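Local coordinates for mannose recognizing lectin (Marasmius oreades, PDB 4TKC), which binds mannose and probably acts as a carbohydrate-recognising lectin of the bulb-type family, at residues S9-E13 with H89-C95. Sequence-based numbering, arbitrary orientation.
Sequences STLPE and HPYNLVC
Strand 10-12 runs antiparallel to strand 92-95, their axes 4.6 Å apart at closest approach and inclined at 173°, in a register that sets Thr10 opposite Val94 and Leu11 opposite Leu93. The hydrogen-bonded pair is Leu11-Leu93: Leu11 N donates to Leu93 O (2.8 Å) and Leu93 N to Leu11 O (2.9 Å). One rung further, Cys95 N donates a hydrogen bond to Ser9 O at 2.9 Å. Thr10 and Val94 form a non-hydrogen-bonded pair with CA atoms 4.5 Å apart, and Thr10 CA makes a CA-H...O contact with Leu93 O at 3.3 Å. Beyond Pro12 the strands part: Glu13 N reaches Tyr91 O only weakly, at 3.5 Å, while water 1 bridges the two, accepting from Glu13 N (3.0 Å) and donating to Tyr91 O (2.7 Å). In this bulb-type lectin fold of three four-stranded antiparallel sheets, strand 10-12 forms one edge of the sheet 10-12, 92-95, 101-105, 109-113; the other backbone edge of strand 92-95 is hydrogen-bonded to 101-105, Val94 with Val102 and Asn92 with Tyr104. Leu11 and Leu93, both with t chi1, point inward, CB to CB 4.1 Å, against Val61, Met63 and Phe32. Thr10, Val94 and Asn92 occupy the opposite face, where Thr10 CG2 lies 3.5 Å from Asn92 OD1; Thr10 OG1 (chi1 m) shares a 2.8 Å hydrogen bond with Ser9 OG (chi1 p), either able to donate. Where residues 89-91, with a cis peptide before Pro90, lead into strand 92-95, the extended Glu13 side chain (m, t) brings OE2 to two donors, His89 ND1 at 2.6 Å and Tyr91 N at 2.9 Å.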
loop_
_atom_site.group_PDB
_atom_site.type_symbol
_atom_site.label_atom_id
_atom_site.label_comp_id
_atom_site.label_asym_id
_atom_site.label_seq_id
_atom_site.Cartn_x
_atom_site.Cartn_y
_atom_site.Cartn_z
ATOM N N SER A 9 9.184 -4.706 7.851
ATOM C CA SER A 9 8.367 -5.380 8.865
ATOM C C SER A 9 7.044 -4.735 9.248
ATOM O O SER A 9 6.183 -5.333 9.896
ATOM C CB SER A 9 9.172 -5.474 10.184
ATOM O OG SER A 9 9.372 -4.166 10.740
ATOM N N THR A 10 6.848 -3.487 8.811
ATOM C CA THR A 10 5.880 -2.651 9.473
ATOM C C THR A 10 4.929 -1.914 8.519
ATOM O O THR A 10 5.382 -1.237 7.576
ATOM C CB THR A 10 6.606 -1.639 10.390
ATOM O OG1 THR A 10 7.400 -2.344 11.370
ATOM C CG2 THR A 10 5.628 -0.662 11.077
ATOM N N LEU A 11 3.629 -2.078 8.738
ATOM C CA LEU A 11 2.577 -1.379 7.997
ATOM C C LEU A 11 2.134 -0.179 8.807
ATOM O O LEU A 11 1.470 -0.325 9.816
ATOM C CB LEU A 11 1.374 -2.313 7.762
ATOM C CG LEU A 11 0.481 -1.922 6.595
ATOM C CD1 LEU A 11 1.258 -1.930 5.278
ATOM C CD2 LEU A 11 -0.722 -2.829 6.503
ATOM N N PRO A 12 2.590 1.019 8.448
ATOM C CA PRO A 12 2.139 2.235 9.134
ATOM C C PRO A 12 0.735 2.695 8.685
ATOM O O PRO A 12 0.128 2.059 7.831
ATOM C CB PRO A 12 3.200 3.274 8.730
ATOM C CG PRO A 12 3.846 2.738 7.511
ATOM C CD PRO A 12 3.438 1.324 7.280
ATOM N N GLU A 13 0.190 3.706 9.365
ATOM C CA GLU A 13 -1.065 4.330 8.909
ATOM C C GLU A 13 -1.005 4.704 7.432
ATOM O O GLU A 13 0.038 5.123 6.937
ATOM C CB GLU A 13 -1.438 5.545 9.751
ATOM C CG GLU A 13 -1.761 5.168 11.209
ATOM C CD GLU A 13 -2.220 6.377 12.038
ATOM O OE1 GLU A 13 -2.672 7.381 11.440
ATOM O OE2 GLU A 13 -2.094 6.343 13.278
ATOM N N HIS A 89 -2.471 7.784 18.209
ATOM C CA HIS A 89 -1.600 7.829 17.023
ATOM C C HIS A 89 -0.130 8.036 17.429
ATOM O O HIS A 89 0.145 8.737 18.401
ATOM C CB HIS A 89 -2.030 8.942 16.058
ATOM C CG HIS A 89 -3.431 8.783 15.586
ATOM N ND1 HIS A 89 -3.786 7.849 14.632
ATOM C CD2 HIS A 89 -4.589 9.298 16.054
ATOM C CE1 HIS A 89 -5.097 7.862 14.470
ATOM N NE2 HIS A 89 -5.605 8.758 15.295
ATOM N N PRO A 90 0.806 7.476 16.633
ATOM C CA PRO A 90 0.559 6.698 15.398
ATOM C C PRO A 90 0.272 5.234 15.690
ATOM O O PRO A 90 0.814 4.668 16.692
ATOM C CB PRO A 90 1.897 6.784 14.661
ATOM C CG PRO A 90 2.907 6.886 15.762
ATOM C CD PRO A 90 2.247 7.685 16.871
ATOM N N TYR A 91 -0.456 4.558 14.813
ATOM C CA TYR A 91 -0.666 3.093 14.884
ATOM C C TYR A 91 0.208 2.411 13.849
ATOM O O TYR A 91 0.430 2.974 12.737
ATOM C CB TYR A 91 -2.142 2.801 14.597
ATOM C CG TYR A 91 -3.086 3.193 15.705
ATOM C CD1 TYR A 91 -3.634 4.457 15.771
ATOM C CD2 TYR A 91 -3.383 2.268 16.730
ATOM C CE1 TYR A 91 -4.451 4.850 16.804
ATOM C CE2 TYR A 91 -4.189 2.643 17.779
ATOM C CZ TYR A 91 -4.718 3.911 17.828
ATOM O OH TYR A 91 -5.516 4.238 18.885
ATOM N N ASN A 92 0.695 1.212 14.155
ATOM C CA ASN A 92 1.529 0.472 13.241
ATOM C C ASN A 92 1.227 -0.981 13.386
ATOM O O ASN A 92 1.040 -1.442 14.555
ATOM C CB ASN A 92 2.992 0.723 13.553
ATOM C CG ASN A 92 3.455 2.078 13.074
ATOM O OD1 ASN A 92 3.790 2.247 11.902
ATOM N ND2 ASN A 92 3.511 3.028 13.989
ATOM N N LEU A 93 1.300 -1.757 12.318
ATOM C CA LEU A 93 1.188 -3.219 12.419
ATOM C C LEU A 93 2.585 -3.757 12.173
ATOM O O LEU A 93 3.168 -3.508 11.105
ATOM C CB LEU A 93 0.194 -3.782 11.372
ATOM C CG LEU A 93 0.079 -5.294 11.204
ATOM C CD1 LEU A 93 -0.790 -5.791 12.339
ATOM C CD2 LEU A 93 -0.496 -5.735 9.855
ATOM N N VAL A 94 3.113 -4.527 13.160
ATOM C CA VAL A 94 4.483 -4.970 13.070
ATOM C C VAL A 94 4.581 -6.504 13.028
ATOM O O VAL A 94 4.031 -7.227 13.911
ATOM C CB VAL A 94 5.351 -4.456 14.254
ATOM C CG1 VAL A 94 6.797 -4.857 14.070
ATOM C CG2 VAL A 94 5.268 -2.942 14.357
ATOM N N CYS A 95 5.352 -7.001 12.066
ATOM C CA CYS A 95 5.613 -8.438 11.873
ATOM C C CYS A 95 6.972 -8.692 12.529
ATOM O O CYS A 95 8.020 -8.313 11.957
ATOM C CB CYS A 95 5.651 -8.769 10.365
ATOM S SG CYS A 95 5.875 -10.519 9.967
HETATM O O HOH W 1 1.903 4.898 11.569
#